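Local coordinates for protein CsuE (Acinetobacter baumannii, PDB 6FJY), which is the tip adhesin subunit of archaic chaperone-usher Csu pili, captured here with its chaperone CsuC, and probably mediates attachment during biofilm formation, at residues P179-A185 / S205-S211; V218-L224 / D304-Q309; K244-N250 / V284-V290. One frame throughout, in Å; residues are numbered along the deposited sequence.

Overall arrangement
All three contacts lie in the C-terminal part of the chain, which has an Ig-like beta-sandwich fold. Interaction 1 comes first: 205-211 returns along 179-185 after a short excursion and closes its loop before the others open. Strand 217-220 then opens interaction 2, which closes only at 304-309, near the C terminus. Interaction 3 opens and closes between those two segments, so it is enclosed by interaction 2 and none of the loops cross. Interactions 1 and 3 are joined because strands 202-210 and 279-289 are neighbours. The pair of interaction 2 packs against both, through Met-206 with Val-308 and Leu-220 with Ile-247.

Interaction 1. Residues P179-A185 / S205-S211; sequences PDCRILA and SMGIRCS
This contact is a disulfide-linked antiparallel strand pair in the C-terminal Ig-like beta sandwich, at the end facing the N-terminal half of the chain. Strands 181-184 and 205-210 run at 169°, with their axes 4.7 Å apart at closest. Both are extended. The register pairs Cys-181 with Cys-210, Arg-182 with Arg-209, Ile-183 with Ile-208 and Leu-184 with Gly-207. Arg-182 N to Arg-209 O (2.9 Å) and Arg-209 N to Arg-182 O (3.1 Å) form one hydrogen-bonded pair. Leu-184 and Gly-207 form the next, with both N to O distances 3.0 Å. Beyond the strand ends, Ser-211 N bonds Asp-180 O at 2.9 Å, and Asp-180 N bonds Ser-211 OG, also at 2.9 Å.

Ile-183 and Ile-208 share the cysteine face and pack CG2 to CG1 at 4.0 Å. This face looks into the sandwich, where Ile-183 touches Val-310. The two arginines lie on the other face, with Arg-182 NE 4.2 Å from Arg-209 NH1. Acidic partners offset the like charges. Arg-182 NH1 forms a salt bridge with Asp-180 OD2 at 3.0 Å. Arg-209 forms one with Glu-21 of helix 16-21, tying the two halves of the chain together.

The disulfide spans a non-hydrogen-bonded pair whose CA atoms are only 4.1 Å apart. Both cysteines are m rotamers, and Cys-181 SG meets Cys-210 SG at 2.0 Å with chi3 of 118°.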
loop_
_atom_site.group_PDB
_atom_site.type_symbol
_atom_site.label_atom_id
_atom_site.label_comp_id
_atom_site.label_asym_id
_atom_site.label_seq_id
_atom_site.Cartn_x
_atom_site.Cartn_y
_atom_site.Cartn_z
ATOM N N PRO D 179 -4.346 -3.417 -1.708
ATOM C CA PRO D 179 -5.330 -2.761 -2.572
ATOM C C PRO D 179 -4.663 -1.696 -3.428
ATOM O O PRO D 179 -3.686 -1.060 -3.024
ATOM C CB PRO D 179 -6.323 -2.144 -1.581
ATOM C CG PRO D 179 -6.151 -2.933 -0.337
ATOM C CD PRO D 179 -4.700 -3.309 -0.285
ATOM N N ASP D 180 -5.214 -1.501 -4.623
ATOM C CA ASP D 180 -4.549 -0.710 -5.646
ATOM C C ASP D 180 -5.589 -0.089 -6.570
ATOM O O ASP D 180 -6.615 -0.708 -6.860
ATOM C CB ASP D 180 -3.576 -1.589 -6.441
ATOM C CG ASP D 180 -2.583 -0.784 -7.238
ATOM O OD1 ASP D 180 -2.630 0.462 -7.152
ATOM O OD2 ASP D 180 -1.755 -1.396 -7.943
ATOM N N CYS D 181 -5.309 1.130 -7.037
ATOM C CA CYS D 181 -6.218 1.853 -7.917
ATOM C C CYS D 181 -5.417 2.771 -8.832
ATOM O O CYS D 181 -4.333 3.238 -8.473
ATOM C CB CYS D 181 -7.249 2.678 -7.133
ATOM S SG CYS D 181 -8.511 1.741 -6.232
ATOM N N ARG D 182 -5.963 3.019 -10.023
ATOM C CA ARG D 182 -5.380 3.952 -10.979
ATOM C C ARG D 182 -6.472 4.806 -11.601
ATOM O O ARG D 182 -7.552 4.301 -11.917
ATOM C CB ARG D 182 -4.624 3.217 -12.071
ATOM C CG ARG D 182 -3.371 2.562 -11.581
ATOM C CD ARG D 182 -3.380 1.103 -11.919
ATOM N NE ARG D 182 -2.073 0.649 -12.379
ATOM C CZ ARG D 182 -1.062 0.363 -11.574
ATOM N NH1 ARG D 182 -1.199 0.490 -10.260
ATOM N NH2 ARG D 182 0.082 -0.055 -12.090
ATOM N N ILE D 183 -6.179 6.097 -11.782
ATOM C CA ILE D 183 -7.125 7.068 -12.329
ATOM C C ILE D 183 -6.661 7.515 -13.707
ATOM O O ILE D 183 -5.468 7.768 -13.926
ATOM C CB ILE D 183 -7.289 8.306 -11.427
ATOM C CG1 ILE D 183 -7.037 7.972 -9.966
ATOM C CG2 ILE D 183 -8.673 8.925 -11.620
ATOM C CD1 ILE D 183 -7.065 9.200 -9.103
ATOM N N LEU D 184 -7.622 7.670 -14.616
ATOM C CA LEU D 184 -7.372 8.084 -16.000
ATOM C C LEU D 184 -8.524 8.997 -16.415
ATOM O O LEU D 184 -9.612 8.519 -16.755
ATOM C CB LEU D 184 -7.263 6.874 -16.917
ATOM C CG LEU D 184 -6.784 7.095 -18.346
ATOM C CD1 LEU D 184 -5.462 7.849 -18.365
ATOM C CD2 LEU D 184 -6.636 5.744 -19.014
ATOM N N ALA D 185 -8.282 10.306 -16.388
ATOM C CA ALA D 185 -9.355 11.286 -16.512
ATOM C C ALA D 185 -9.381 11.997 -17.858
ATOM O O ALA D 185 -10.465 12.319 -18.353
ATOM C CB ALA D 185 -9.248 12.321 -15.385
ATOM N N SER D 205 -15.697 10.863 -20.185
ATOM C CA SER D 205 -15.719 9.847 -19.146
ATOM C C SER D 205 -14.387 9.830 -18.407
ATOM O O SER D 205 -13.367 10.311 -18.906
ATOM C CB SER D 205 -16.033 8.461 -19.729
ATOM O OG SER D 205 -14.993 7.977 -20.564
ATOM N N MET D 206 -14.428 9.282 -17.193
ATOM C CA MET D 206 -13.248 8.972 -16.399
ATOM C C MET D 206 -13.218 7.472 -16.146
ATOM O O MET D 206 -14.263 6.814 -16.098
ATOM C CB MET D 206 -13.250 9.734 -15.061
ATOM C CG MET D 206 -13.082 11.229 -15.195
ATOM S SD MET D 206 -13.329 12.085 -13.654
ATOM C CE MET D 206 -12.520 10.932 -12.619
ATOM N N GLY D 207 -12.011 6.930 -16.001
ATOM C CA GLY D 207 -11.843 5.511 -15.771
ATOM C C GLY D 207 -10.992 5.216 -14.551
ATOM O O GLY D 207 -9.904 5.777 -14.399
ATOM N N ILE D 208 -11.476 4.332 -13.675
ATOM C CA ILE D 208 -10.748 3.938 -12.472
ATOM C C ILE D 208 -10.677 2.416 -12.405
ATOM O O ILE D 208 -11.711 1.740 -12.348
ATOM C CB ILE D 208 -11.389 4.510 -11.198
ATOM C CG1 ILE D 208 -11.393 6.038 -11.281
ATOM C CG2 ILE D 208 -10.634 4.031 -9.969
ATOM C CD1 ILE D 208 -11.948 6.732 -10.083
ATOM N N ARG D 209 -9.458 1.884 -12.405
ATOM C CA ARG D 209 -9.200 0.452 -12.312
ATOM C C ARG D 209 -8.694 0.162 -10.905
ATOM O O ARG D 209 -7.619 0.632 -10.515
ATOM C CB ARG D 209 -8.189 0.003 -13.367
ATOM C CG ARG D 209 -8.617 0.346 -14.795
ATOM C CD ARG D 209 -7.541 0.003 -15.812
ATOM N NE ARG D 209 -6.992 -1.328 -15.572
ATOM C CZ ARG D 209 -5.710 -1.581 -15.325
ATOM N NH1 ARG D 209 -4.824 -0.593 -15.299
ATOM N NH2 ARG D 209 -5.311 -2.830 -15.120
ATOM N N CYS D 210 -9.469 -0.618 -10.154
ATOM C CA CYS D 210 -9.202 -0.893 -8.755
ATOM C C CYS D 210 -9.220 -2.399 -8.528
ATOM O O CYS D 210 -9.856 -3.156 -9.265
ATOM C CB CYS D 210 -10.233 -0.206 -7.833
ATOM S SG CYS D 210 -10.043 1.555 -7.551
ATOM N N SER D 211 -8.495 -2.830 -7.502
ATOM C CA SER D 211 -8.628 -4.198 -7.023
ATOM C C SER D 211 -10.024 -4.410 -6.433
ATOM O O SER D 211 -10.776 -3.460 -6.196
ATOM C CB SER D 211 -7.551 -4.499 -5.986
ATOM O OG SER D 211 -7.369 -3.381 -5.139
#

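Interaction 2. Residues V218-L224 / D304-Q309; sequences VSLNNGL and DTVTVQ
Donor-strand complementation marks this site: strand 304-309 pairs here with 218-220, while a CsuC strand runs parallel to it and continues the sheet. Strands 218-220 and 304-309 are antiparallel at 163°, 4.6 Å apart at closest. Ser-219 and Gln-309 form a hydrogen-bonded pair, Ser-219 N to Gln-309 O at 2.8 Å and Gln-309 N to Ser-219 O at 2.7 Å. Asn-221 N reaches Thr-307 O at 3.1 Å. The chain then turns. Asn-221 (chi1 p) places OD1 2.6 Å from Thr-307 N and 3.1 Å from Gly-223 N, making an Asx turn. Gly-223 has phi 78°, and a CB there would clash with Asp-304 OD2. Leu-224 N bonds Asp-304 OD1 at 2.7 Å.

On the apolar face, Leu-220 (mt) sets CD2 3.5 Å from Val-308 CG2 and CB 3.8 Å from Val-306 CG1. This face covers the sandwich core: Val-218 and Val-308 meet Met-206 of strand 202-210, and Leu-220 meets Ile-247 of strand 242-249.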
loop_
_atom_site.group_PDB
_atom_site.type_symbol
_atom_site.label_atom_id
_atom_site.label_comp_id
_atom_site.label_asym_id
_atom_site.label_seq_id
_atom_site.Cartn_x
_atom_site.Cartn_y
_atom_site.Cartn_z
ATOM N N VAL D 218 -15.514 9.726 -5.525
ATOM C CA VAL D 218 -14.930 10.616 -6.519
ATOM C C VAL D 218 -15.637 11.955 -6.407
ATOM O O VAL D 218 -16.855 12.039 -6.590
ATOM C CB VAL D 218 -15.058 10.054 -7.943
ATOM C CG1 VAL D 218 -14.194 10.846 -8.891
ATOM C CG2 VAL D 218 -14.679 8.599 -7.982
ATOM N N SER D 219 -14.876 13.003 -6.121
ATOM C CA SER D 219 -15.417 14.353 -6.045
ATOM C C SER D 219 -14.673 15.269 -7.013
ATOM O O SER D 219 -13.516 15.025 -7.385
ATOM C CB SER D 219 -15.327 14.912 -4.628
ATOM O OG SER D 219 -16.117 14.152 -3.734
ATOM N N LEU D 220 -15.359 16.335 -7.414
ATOM C CA LEU D 220 -14.787 17.363 -8.276
ATOM C C LEU D 220 -14.956 18.713 -7.600
ATOM O O LEU D 220 -16.043 19.035 -7.107
ATOM C CB LEU D 220 -15.446 17.383 -9.664
ATOM C CG LEU D 220 -15.391 16.128 -10.548
ATOM C CD1 LEU D 220 -15.999 16.440 -11.900
ATOM C CD2 LEU D 220 -13.982 15.598 -10.715
ATOM N N ASN D 221 -13.879 19.492 -7.564
ATOM C CA ASN D 221 -13.917 20.820 -6.972
ATOM C C ASN D 221 -14.623 21.774 -7.936
ATOM O O ASN D 221 -15.250 21.358 -8.914
ATOM C CB ASN D 221 -12.507 21.279 -6.611
ATOM C CG ASN D 221 -11.699 21.718 -7.820
ATOM O OD1 ASN D 221 -11.934 21.279 -8.943
ATOM N ND2 ASN D 221 -10.737 22.590 -7.587
ATOM N N ASN D 222 -14.523 23.075 -7.664
ATOM C CA ASN D 222 -15.105 24.107 -8.506
ATOM C C ASN D 222 -14.063 24.808 -9.371
ATOM O O ASN D 222 -14.318 25.906 -9.877
ATOM C CB ASN D 222 -15.856 25.119 -7.645
ATOM C CG ASN D 222 -17.086 24.522 -6.996
ATOM O OD1 ASN D 222 -17.704 23.609 -7.540
ATOM N ND2 ASN D 222 -17.453 25.041 -5.833
ATOM N N GLY D 223 -12.895 24.199 -9.543
ATOM C CA GLY D 223 -11.908 24.716 -10.470
ATOM C C GLY D 223 -11.125 25.901 -9.933
ATOM O O GLY D 223 -11.133 26.221 -8.740
ATOM N N LEU D 224 -10.434 26.564 -10.858
ATOM C CA LEU D 224 -9.568 27.686 -10.517
ATOM C C LEU D 224 -10.286 29.024 -10.533
ATOM O O LEU D 224 -9.810 29.972 -9.899
ATOM C CB LEU D 224 -8.380 27.755 -11.482
ATOM C CG LEU D 224 -7.592 26.456 -11.647
ATOM C CD1 LEU D 224 -6.441 26.635 -12.630
ATOM C CD2 LEU D 224 -7.090 25.971 -10.293
ATOM N N ASP D 304 -9.815 25.891 -17.598
ATOM C CA ASP D 304 -9.934 25.699 -16.161
ATOM C C ASP D 304 -9.334 24.348 -15.805
ATOM O O ASP D 304 -9.191 23.463 -16.652
ATOM C CB ASP D 304 -11.391 25.773 -15.686
ATOM C CG ASP D 304 -11.499 26.036 -14.188
ATOM O OD1 ASP D 304 -10.492 26.485 -13.585
ATOM O OD2 ASP D 304 -12.583 25.784 -13.616
ATOM N N THR D 305 -8.995 24.185 -14.535
ATOM C CA THR D 305 -8.449 22.923 -14.049
ATOM C C THR D 305 -9.262 22.473 -12.839
ATOM O O THR D 305 -9.280 23.153 -11.808
ATOM C CB THR D 305 -6.966 23.061 -13.708
ATOM O OG1 THR D 305 -6.288 23.662 -14.817
ATOM C CG2 THR D 305 -6.358 21.701 -13.447
ATOM N N VAL D 306 -9.940 21.339 -12.978
ATOM C CA VAL D 306 -10.794 20.794 -11.930
ATOM C C VAL D 306 -10.021 19.723 -11.178
ATOM O O VAL D 306 -9.398 18.845 -11.791
ATOM C CB VAL D 306 -12.095 20.221 -12.517
ATOM C CG1 VAL D 306 -12.870 19.477 -11.445
ATOM C CG2 VAL D 306 -12.943 21.330 -13.106
ATOM N N THR D 307 -10.056 19.803 -9.849
ATOM C CA THR D 307 -9.422 18.806 -9.003
ATOM C C THR D 307 -10.354 17.606 -8.865
ATOM O O THR D 307 -11.489 17.744 -8.400
ATOM C CB THR D 307 -9.084 19.409 -7.639
ATOM O OG1 THR D 307 -8.101 20.439 -7.797
ATOM C CG2 THR D 307 -8.526 18.349 -6.705
ATOM N N VAL D 308 -9.892 16.446 -9.328
ATOM C CA VAL D 308 -10.572 15.172 -9.115
ATOM C C VAL D 308 -10.048 14.580 -7.811
ATOM O O VAL D 308 -8.880 14.186 -7.723
ATOM C CB VAL D 308 -10.341 14.196 -10.274
ATOM C CG1 VAL D 308 -11.173 12.934 -10.049
ATOM C CG2 VAL D 308 -10.671 14.830 -11.611
ATOM N N GLN D 309 -10.903 14.516 -6.797
ATOM C CA GLN D 309 -10.545 13.906 -5.520
ATOM C C GLN D 309 -11.051 12.470 -5.473
ATOM O O GLN D 309 -12.231 12.212 -5.739
ATOM C CB GLN D 309 -11.110 14.696 -4.345
ATOM C CG GLN D 309 -10.661 14.163 -2.999
ATOM C CD GLN D 309 -11.224 14.959 -1.848
ATOM O OE1 GLN D 309 -12.401 15.314 -1.841
ATOM N NE2 GLN D 309 -10.385 15.250 -0.866
#

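Interaction 3. Residues K244-N250 / V284-V290; sequences KYDIFKN and VFTTKIV
Strands 244-249 and 284-289 form an antiparallel pair at 156°, with a closest axis approach of 4.4 Å. Val-284 O accepts from Asn-250 N at 2.7 Å, where Asn-250 has positive phi (50°) and leaves the strand. Phe-285 (chi1 p) turns its ring to the interior, and its CD2 lies 3.5 Å from Ile-247 CG2. Thr-286 pairs with Phe-248: Phe-248 N to Thr-286 O is 2.6 Å and Thr-286 N to Phe-248 O is 2.7 Å. Thr-286 OG1 also donates to Asn-250 O at 2.8 Å. Thr-287 faces Ile-247 in a non-hydrogen-bonded pair, and its CG2 is 3.9 Å from Tyr-245 CD2. Lys-288 pairs with Asp-246, both N to O bonds 3.0 Å. Its extended side chain crosses to Phe-248, with NZ 4.4 Å from the ring centroid in an off-centre cation-pi contact. Ile-289 pairs with Tyr-245, CA to CA 4.3 Å, and Val-290 N bonds Lys-244 O at 3.2 Å.

Tyr-245 OH reaches across to Asp-304, and Asp-246 forms salt bridges with Arg-232 and Arg-255. With strand 202-210 flanking 284-289, the pair extends one sheet of the Ig-like beta sandwich. Phe-285, Ile-247 and Tyr-245 line its inner face.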
loop_
_atom_site.group_PDB
_atom_site.type_symbol
_atom_site.label_atom_id
_atom_site.label_comp_id
_atom_site.label_asym_id
_atom_site.label_seq_id
_atom_site.Cartn_x
_atom_site.Cartn_y
_atom_site.Cartn_z
ATOM N N LYS D 244 -18.571 30.648 -17.967
ATOM C CA LYS D 244 -19.125 29.789 -16.928
ATOM C C LYS D 244 -19.534 28.440 -17.505
ATOM O O LYS D 244 -19.996 28.350 -18.645
ATOM C CB LYS D 244 -20.328 30.464 -16.271
ATOM C CG LYS D 244 -19.997 31.757 -15.537
ATOM C CD LYS D 244 -21.253 32.495 -15.088
ATOM C CE LYS D 244 -20.897 33.827 -14.438
ATOM N NZ LYS D 244 -22.097 34.613 -14.034
ATOM N N TYR D 245 -19.374 27.383 -16.707
ATOM C CA TYR D 245 -19.740 26.044 -17.146
ATOM C C TYR D 245 -20.078 25.190 -15.929
ATOM O O TYR D 245 -19.971 25.630 -14.781
ATOM C CB TYR D 245 -18.612 25.421 -17.975
ATOM C CG TYR D 245 -17.441 24.969 -17.140
ATOM C CD1 TYR D 245 -16.443 25.858 -16.774
ATOM C CD2 TYR D 245 -17.339 23.652 -16.706
ATOM C CE1 TYR D 245 -15.372 25.447 -16.004
ATOM C CE2 TYR D 245 -16.276 23.234 -15.937
ATOM C CZ TYR D 245 -15.296 24.133 -15.588
ATOM O OH TYR D 245 -14.237 23.722 -14.819
ATOM N N ASP D 246 -20.494 23.952 -16.191
ATOM C CA ASP D 246 -20.620 22.961 -15.128
ATOM C C ASP D 246 -20.415 21.576 -15.730
ATOM O O ASP D 246 -20.250 21.415 -16.943
ATOM C CB ASP D 246 -21.970 23.068 -14.404
ATOM C CG ASP D 246 -21.860 22.801 -12.900
ATOM O OD1 ASP D 246 -21.406 21.706 -12.514
ATOM O OD2 ASP D 246 -22.224 23.689 -12.098
ATOM N N ILE D 247 -20.410 20.580 -14.851
ATOM C CA ILE D 247 -20.209 19.184 -15.208
ATOM C C ILE D 247 -21.369 18.384 -14.634
ATOM O O ILE D 247 -21.787 18.616 -13.494
ATOM C CB ILE D 247 -18.863 18.646 -14.673
ATOM C CG1 ILE D 247 -17.679 19.415 -15.261
ATOM C CG2 ILE D 247 -18.716 17.171 -14.968
ATOM C CD1 ILE D 247 -16.377 19.024 -14.627
ATOM N N PHE D 248 -21.880 17.434 -15.413
ATOM C CA PHE D 248 -23.065 16.691 -15.013
ATOM C C PHE D 248 -22.835 15.195 -15.163
ATOM O O PHE D 248 -22.252 14.748 -16.154
ATOM C CB PHE D 248 -24.286 17.159 -15.820
ATOM C CG PHE D 248 -24.650 18.590 -15.555
ATOM C CD1 PHE D 248 -24.226 19.602 -16.399
ATOM C CD2 PHE D 248 -25.370 18.929 -14.423
ATOM C CE1 PHE D 248 -24.542 20.924 -16.131
ATOM C CE2 PHE D 248 -25.691 20.242 -14.150
ATOM C CZ PHE D 248 -25.277 21.240 -15.003
ATOM N N LYS D 249 -23.314 14.430 -14.175
ATOM C CA LYS D 249 -23.217 12.973 -14.211
ATOM C C LYS D 249 -24.032 12.420 -15.374
ATOM O O LYS D 249 -25.175 12.832 -15.588
ATOM C CB LYS D 249 -23.718 12.366 -12.897
ATOM C CG LYS D 249 -23.123 12.938 -11.601
ATOM C CD LYS D 249 -23.646 12.161 -10.382
ATOM C CE LYS D 249 -23.445 12.937 -9.083
ATOM N NZ LYS D 249 -24.000 12.223 -7.881
ATOM N N ASN D 250 -23.434 11.495 -16.129
ATOM C CA ASN D 250 -24.071 10.803 -17.263
ATOM C C ASN D 250 -24.697 11.860 -18.175
ATOM O O ASN D 250 -24.030 12.855 -18.490
ATOM C CB ASN D 250 -25.026 9.740 -16.730
ATOM C CG ASN D 250 -24.336 8.727 -15.819
ATOM O OD1 ASN D 250 -23.332 8.105 -16.187
ATOM N ND2 ASN D 250 -24.871 8.568 -14.614
ATOM N N VAL D 284 -19.304 8.378 -16.841
ATOM C CA VAL D 284 -19.705 9.239 -17.942
ATOM C C VAL D 284 -20.192 10.559 -17.369
ATOM O O VAL D 284 -20.849 10.600 -16.320
ATOM C CB VAL D 284 -20.783 8.552 -18.806
ATOM C CG1 VAL D 284 -21.298 9.491 -19.895
ATOM C CG2 VAL D 284 -20.209 7.296 -19.429
ATOM N N PHE D 285 -19.848 11.651 -18.043
ATOM C CA PHE D 285 -20.195 12.972 -17.551
ATOM C C PHE D 285 -20.274 13.940 -18.719
ATOM O O PHE D 285 -19.697 13.715 -19.789
ATOM C CB PHE D 285 -19.198 13.467 -16.491
ATOM C CG PHE D 285 -17.813 13.752 -17.016
ATOM C CD1 PHE D 285 -16.858 12.746 -17.074
ATOM C CD2 PHE D 285 -17.454 15.036 -17.409
ATOM C CE1 PHE D 285 -15.579 13.011 -17.535
ATOM C CE2 PHE D 285 -16.177 15.307 -17.872
ATOM C CZ PHE D 285 -15.240 14.295 -17.941
ATOM N N THR D 286 -21.009 15.024 -18.495
ATOM C CA THR D 286 -21.289 16.008 -19.526
ATOM C C THR D 286 -20.838 17.369 -19.042
ATOM O O THR D 286 -21.192 17.787 -17.934
ATOM C CB THR D 286 -22.775 16.032 -19.873
ATOM O OG1 THR D 286 -23.154 14.762 -20.415
ATOM C CG2 THR D 286 -23.047 17.105 -20.894
ATOM N N THR D 287 -20.047 18.044 -19.867
ATOM C CA THR D 287 -19.538 19.381 -19.589
ATOM C C THR D 287 -20.326 20.358 -20.458
ATOM O O THR D 287 -20.226 20.317 -21.690
ATOM C CB THR D 287 -18.038 19.454 -19.876
ATOM O OG1 THR D 287 -17.378 18.334 -19.271
ATOM C CG2 THR D 287 -17.444 20.731 -19.327
ATOM N N LYS D 288 -21.124 21.211 -19.822
ATOM C CA LYS D 288 -21.999 22.154 -20.510
ATOM C C LYS D 288 -21.579 23.590 -20.222
ATOM O O LYS D 288 -20.978 23.887 -19.187
ATOM C CB LYS D 288 -23.464 21.976 -20.083
ATOM C CG LYS D 288 -24.069 20.603 -20.309
ATOM C CD LYS D 288 -25.418 20.474 -19.581
ATOM C CE LYS D 288 -25.993 19.050 -19.700
ATOM N NZ LYS D 288 -27.254 18.851 -18.925
ATOM N N ILE D 289 -21.929 24.482 -21.149
ATOM C CA ILE D 289 -21.747 25.922 -20.994
ATOM C C ILE D 289 -23.029 26.526 -20.420
ATOM O O ILE D 289 -24.120 25.957 -20.523
ATOM C CB ILE D 289 -21.370 26.580 -22.344
ATOM C CG1 ILE D 289 -20.166 25.879 -22.968
ATOM C CG2 ILE D 289 -21.061 28.062 -22.177
ATOM C CD1 ILE D 289 -18.835 26.291 -22.376
ATOM N N VAL D 290 -22.891 27.696 -19.789
ATOM C CA VAL D 290 -24.011 28.472 -19.259
ATOM C C VAL D 290 -23.625 29.950 -19.302
ATOM O O VAL D 290 -22.448 30.301 -19.179
ATOM C CB VAL D 290 -24.387 28.010 -17.830
ATOM C CG1 VAL D 290 -23.135 27.666 -17.038
ATOM C CG2 VAL D 290 -25.209 29.072 -17.101
#